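Local coordinates for protein titin (Homo sapiens, PDB 2J8H) that serves as a giant elastic protein of muscle, this A-band portion being a rigid tandem of two immunoglobulin domains, at residues L94-K106 against I124-I136. Residues are numbered along the deposited sequence; the frame is centred on the assembly and turned at random.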
loop_
_atom_site.group_PDB
_atom_site.type_symbol
_atom_site.label_atom_id
_atom_site.label_comp_id
_atom_site.label_asym_id
_atom_site.label_seq_id
_atom_site.Cartn_x
_atom_site.Cartn_y
_atom_site.Cartn_z
ATOM N N LEU A 94 -12.901 -17.078 2.678
ATOM C CA LEU A 94 -11.799 -16.203 2.394
ATOM C C LEU A 94 -10.530 -16.824 3.005
ATOM O O LEU A 94 -10.494 -17.132 4.189
ATOM C CB LEU A 94 -12.071 -14.850 3.022
ATOM C CG LEU A 94 -10.960 -13.805 2.908
ATOM C CD1 LEU A 94 -10.435 -13.635 1.466
ATOM C CD2 LEU A 94 -11.472 -12.493 3.472
ATOM N N GLU A 95 -9.509 -17.050 2.192
ATOM C CA GLU A 95 -8.226 -17.433 2.701
ATOM C C GLU A 95 -7.319 -16.254 2.430
ATOM O O GLU A 95 -7.431 -15.600 1.402
ATOM C CB GLU A 95 -7.742 -18.716 2.029
ATOM C CG GLU A 95 -8.318 -19.959 2.725
ATOM C CD GLU A 95 -8.746 -21.064 1.771
ATOM O OE1 GLU A 95 -7.867 -21.601 1.038
ATOM O OE2 GLU A 95 -9.963 -21.422 1.797
ATOM N N VAL A 96 -6.448 -15.954 3.380
ATOM C CA VAL A 96 -5.614 -14.768 3.290
ATOM C C VAL A 96 -4.192 -15.236 3.168
ATOM O O VAL A 96 -3.690 -15.980 4.017
ATOM C CB VAL A 96 -5.787 -13.821 4.498
ATOM C CG1 VAL A 96 -4.814 -12.638 4.396
ATOM C CG2 VAL A 96 -7.250 -13.336 4.601
ATOM N N GLU A 97 -3.551 -14.805 2.089
ATOM C CA GLU A 97 -2.213 -15.238 1.763
ATOM C C GLU A 97 -1.255 -14.287 2.458
ATOM O O GLU A 97 -1.349 -13.069 2.297
ATOM C CB GLU A 97 -1.960 -15.192 0.250
ATOM C CG GLU A 97 -3.112 -15.720 -0.627
ATOM C CD GLU A 97 -2.895 -15.429 -2.109
ATOM O OE1 GLU A 97 -2.289 -14.374 -2.451
ATOM O OE2 GLU A 97 -3.310 -16.272 -2.931
ATOM N N VAL A 98 -0.361 -14.845 3.262
ATOM C CA VAL A 98 0.641 -14.038 3.952
ATOM C C VAL A 98 1.984 -14.659 3.617
ATOM O O VAL A 98 2.242 -15.821 3.977
ATOM C CB VAL A 98 0.424 -14.041 5.482
ATOM C CG1 VAL A 98 1.421 -13.110 6.160
ATOM C CG2 VAL A 98 -1.032 -13.672 5.836
ATOM N N PRO A 99 2.828 -13.933 2.882
ATOM C CA PRO A 99 4.162 -14.443 2.564
ATOM C C PRO A 99 4.956 -14.785 3.812
ATOM O O PRO A 99 4.815 -14.095 4.831
ATOM C CB PRO A 99 4.812 -13.260 1.837
ATOM C CG PRO A 99 3.690 -12.548 1.257
ATOM C CD PRO A 99 2.609 -12.610 2.273
ATOM N N ALA A 100 5.780 -15.830 3.752
ATOM C CA ALA A 100 6.616 -16.169 4.907
ATOM C C ALA A 100 7.543 -15.020 5.170
ATOM O O ALA A 100 8.179 -14.527 4.241
ATOM C CB ALA A 100 7.419 -17.453 4.677
ATOM N N LYS A 101 7.657 -14.614 6.431
ATOM C CA LYS A 101 8.454 -13.451 6.767
ATOM C C LYS A 101 8.989 -13.582 8.173
ATOM O O LYS A 101 8.285 -13.997 9.074
ATOM C CB LYS A 101 7.608 -12.170 6.604
ATOM C CG LYS A 101 8.350 -10.859 6.841
ATOM C CD LYS A 101 9.257 -10.465 5.691
ATOM C CE LYS A 101 10.304 -9.340 6.101
ATOM N NZ LYS A 101 11.492 -9.846 6.884
ATOM N N ILE A 102 10.260 -13.261 8.336
ATOM C CA ILE A 102 10.909 -13.253 9.644
ATOM C C ILE A 102 10.936 -11.800 10.111
ATOM O O ILE A 102 11.282 -10.922 9.333
ATOM C CB ILE A 102 12.362 -13.757 9.561
ATOM C CG1 ILE A 102 12.427 -15.225 9.184
ATOM C CG2 ILE A 102 13.075 -13.536 10.881
ATOM C CD1 ILE A 102 11.640 -16.131 10.086
ATOM N N HIS A 103 10.562 -11.570 11.364
ATOM C CA HIS A 103 10.459 -10.220 11.932
ATOM C C HIS A 103 11.393 -10.074 13.110
ATOM O O HIS A 103 11.026 -10.407 14.238
ATOM C CB HIS A 103 9.055 -9.958 12.462
ATOM C CG HIS A 103 7.969 -10.199 11.464
ATOM N ND1 HIS A 103 7.794 -9.409 10.357
ATOM C CD2 HIS A 103 6.991 -11.136 11.420
ATOM C CE1 HIS A 103 6.760 -9.857 9.659
ATOM N NE2 HIS A 103 6.261 -10.906 10.284
ATOM N N LEU A 104 12.579 -9.538 12.877
ATOM C CA LEU A 104 13.529 -9.268 13.962
ATOM C C LEU A 104 13.106 -8.036 14.754
ATOM O O LEU A 104 13.083 -6.921 14.216
ATOM C CB LEU A 104 14.919 -9.041 13.398
ATOM C CG LEU A 104 15.631 -10.188 12.694
ATOM C CD1 LEU A 104 17.028 -9.684 12.249
ATOM C CD2 LEU A 104 15.707 -11.445 13.550
ATOM N N PRO A 105 12.781 -8.202 16.044
ATOM C CA PRO A 105 12.434 -7.025 16.833
ATOM C C PRO A 105 13.542 -5.961 16.901
ATOM O O PRO A 105 13.288 -4.763 16.736
ATOM C CB PRO A 105 12.175 -7.609 18.213
ATOM C CG PRO A 105 11.819 -9.024 17.974
ATOM C CD PRO A 105 12.661 -9.440 16.829
ATOM N N LYS A 106 14.773 -6.410 17.130
ATOM C CA LYS A 106 15.928 -5.486 17.263
ATOM C C LYS A 106 17.080 -5.968 16.417
ATOM O O LYS A 106 17.395 -7.148 16.435
ATOM C CB LYS A 106 16.426 -5.446 18.693
ATOM C CG LYS A 106 15.469 -4.946 19.704
ATOM C CD LYS A 106 16.199 -4.712 21.025
ATOM C CE LYS A 106 16.810 -3.323 21.094
ATOM N NZ LYS A 106 17.906 -3.253 22.143
ATOM N N ILE A 124 16.897 -17.567 21.507
ATOM C CA ILE A 124 16.866 -16.586 20.428
ATOM C C ILE A 124 15.457 -16.659 19.857
ATOM O O ILE A 124 15.144 -17.588 19.111
ATOM C CB ILE A 124 17.924 -16.875 19.347
ATOM C CG1 ILE A 124 19.314 -17.062 19.983
ATOM C CG2 ILE A 124 17.928 -15.739 18.335
ATOM C CD1 ILE A 124 20.410 -17.390 19.012
ATOM N N LYS A 125 14.615 -15.710 20.257
ATOM C CA LYS A 125 13.178 -15.737 19.976
ATOM C C LYS A 125 12.868 -14.875 18.763
ATOM O O LYS A 125 13.119 -13.665 18.776
ATOM C CB LYS A 125 12.375 -15.257 21.182
ATOM C CG LYS A 125 10.849 -15.387 21.010
ATOM C CD LYS A 125 10.071 -14.948 22.236
ATOM C CE LYS A 125 8.569 -15.135 22.031
ATOM N NZ LYS A 125 7.740 -14.845 23.263
ATOM N N ILE A 126 12.318 -15.494 17.723
ATOM C CA ILE A 126 12.133 -14.852 16.439
ATOM C C ILE A 126 10.675 -14.931 15.986
ATOM O O ILE A 126 10.190 -16.029 15.637
ATOM C CB ILE A 126 12.979 -15.504 15.339
ATOM C CG1 ILE A 126 14.460 -15.589 15.739
ATOM C CG2 ILE A 126 12.911 -14.648 14.084
ATOM C CD1 ILE A 126 15.114 -14.219 15.925
ATOM N N PRO A 127 9.961 -13.793 16.005
ATOM C CA PRO A 127 8.608 -13.813 15.458
ATOM C C PRO A 127 8.622 -14.032 13.959
ATOM O O PRO A 127 9.554 -13.611 13.275
ATOM C CB PRO A 127 8.065 -12.424 15.789
ATOM C CG PRO A 127 9.019 -11.835 16.738
ATOM C CD PRO A 127 10.318 -12.466 16.518
ATOM N N PHE A 128 7.603 -14.702 13.441
ATOM C CA PHE A 128 7.453 -14.819 12.007
ATOM C C PHE A 128 5.988 -14.811 11.591
ATOM O O PHE A 128 5.095 -15.018 12.394
ATOM C CB PHE A 128 8.127 -16.098 11.517
ATOM C CG PHE A 128 7.478 -17.319 12.006
ATOM C CD1 PHE A 128 6.389 -17.832 11.357
ATOM C CD2 PHE A 128 7.931 -17.952 13.148
ATOM C CE1 PHE A 128 5.774 -18.939 11.806
ATOM C CE2 PHE A 128 7.292 -19.085 13.609
ATOM C CZ PHE A 128 6.225 -19.567 12.957
ATOM N N SER A 129 5.765 -14.554 10.308
ATOM C CA SER A 129 4.435 -14.594 9.722
ATOM C C SER A 129 4.467 -15.563 8.551
ATOM O O SER A 129 5.533 -15.876 8.009
ATOM C CB SER A 129 4.057 -13.205 9.202
ATOM O OG SER A 129 4.083 -12.235 10.239
ATOM N N GLY A 130 3.290 -16.021 8.154
ATOM C CA GLY A 130 3.164 -16.825 6.951
ATOM C C GLY A 130 1.887 -17.621 6.957
ATOM O O GLY A 130 1.562 -18.254 7.945
ATOM N N LYS A 131 1.147 -17.558 5.866
ATOM C CA LYS A 131 -0.057 -18.366 5.694
ATOM C C LYS A 131 -0.035 -18.756 4.229
ATOM O O LYS A 131 -0.072 -17.875 3.368
ATOM C CB LYS A 131 -1.336 -17.568 6.019
ATOM C CG LYS A 131 -1.501 -17.172 7.488
ATOM C CD LYS A 131 -1.962 -18.329 8.357
ATOM C CE LYS A 131 -1.467 -18.166 9.799
ATOM N NZ LYS A 131 -2.123 -19.185 10.657
ATOM N N PRO A 132 0.053 -20.063 3.931
ATOM C CA PRO A 132 0.138 -21.209 4.808
ATOM C C PRO A 132 1.253 -21.122 5.822
ATOM O O PRO A 132 2.263 -20.483 5.571
ATOM C CB PRO A 132 0.386 -22.371 3.836
ATOM C CG PRO A 132 -0.234 -21.985 2.632
ATOM C CD PRO A 132 -0.004 -20.489 2.528
ATOM N N ASP A 133 1.065 -21.760 6.969
ATOM C CA ASP A 133 2.064 -21.737 8.032
ATOM C C ASP A 133 3.389 -22.176 7.417
ATOM O O ASP A 133 3.436 -23.177 6.706
ATOM C CB ASP A 133 1.677 -22.673 9.192
ATOM C CG ASP A 133 0.392 -22.242 9.924
ATOM O OD1 ASP A 133 -0.139 -21.147 9.652
ATOM O OD2 ASP A 133 -0.090 -23.003 10.789
ATOM N N PRO A 134 4.457 -21.395 7.635
ATOM C CA PRO A 134 5.722 -21.668 6.983
ATOM C C PRO A 134 6.565 -22.776 7.630
ATOM O O PRO A 134 6.396 -23.098 8.808
ATOM C CB PRO A 134 6.438 -20.332 7.072
ATOM C CG PRO A 134 5.955 -19.761 8.314
ATOM C CD PRO A 134 4.539 -20.189 8.468
ATOM N N VAL A 135 7.408 -23.401 6.813
ATOM C CA VAL A 135 8.425 -24.285 7.310
ATOM C C VAL A 135 9.545 -23.420 7.873
ATOM O O VAL A 135 10.007 -22.498 7.221
ATOM C CB VAL A 135 8.982 -25.176 6.223
ATOM C CG1 VAL A 135 10.135 -26.006 6.785
ATOM C CG2 VAL A 135 7.862 -26.108 5.665
ATOM N N ILE A 136 9.949 -23.729 9.099
ATOM C CA ILE A 136 10.966 -22.985 9.804
ATOM C C ILE A 136 12.211 -23.831 9.868
ATOM O O ILE A 136 12.140 -25.012 10.191
ATOM C CB ILE A 136 10.529 -22.685 11.244
ATOM C CG1 ILE A 136 9.320 -21.744 11.263
ATOM C CG2 ILE A 136 11.709 -22.157 12.087
ATOM C CD1 ILE A 136 9.503 -20.406 10.561
#
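The carbonyl oxygen of Val98 is gripped by three donors: Lys131 N lies 2.8 Å from Val98 O, in the carbonyl plane on a lone pair, Gly130 adds a CA-H...O contact, and ND2 of Asn182 supplies another hydrogen bond. Val98 N returns a bond to Lys131 O, making an antiparallel hydrogen-bonded pair. Beside it Val98 CG2 runs alongside the Lys131 chain, 3.9 Å from Lys131 CG; that chain then bends and delivers its ammonium to the syn lone pair of Asp133 OD1, a salt bridge within its own segment.

Between Val98 and Lys101 the register slips by one, a beta bulge in which Pro99 and Ala100 face Gly130 alone; Lys101 then pairs with Ser129. Pro99 suits this break because it has no N-H to place. Asn182 spans it, taking the N-H of Ala100 on OD1 while ND2 holds Val98 O. Gly130, at a phi of 160° suited to a residue without a side chain, brings its CA 4.1 Å from Ala100 CA, and Ala100 CB meets Pro134 CB. Lys101 NZ curls over to Ile102 O of the next residue and forms a salt bridge with Asp187.

At the other end His103 keeps CG beside its backbone N (chi1 -54°), which lets it make a short hydrogen bond, 2.6 Å from His103 NE2 to Ser129 OG at the ring edge. His103 N meanwhile bonds Pro127 O at 3.0 Å. On the buried face, Ile102 CG2 meets Ile126 CG2 at a tight 3.4 Å and Ile102 CD1 lies 3.8 Å from Phe128 CB, while Ile136, from the same segment as Phe128, sets CD1 over the ring centre.

Strand 86-102 also pairs with strand 14-17 of the first immunoglobulin domain, so one continuous strand joins the two domains. Directional backbone bonds and side-chain braces around the bulge are consistent with a stiff linkage.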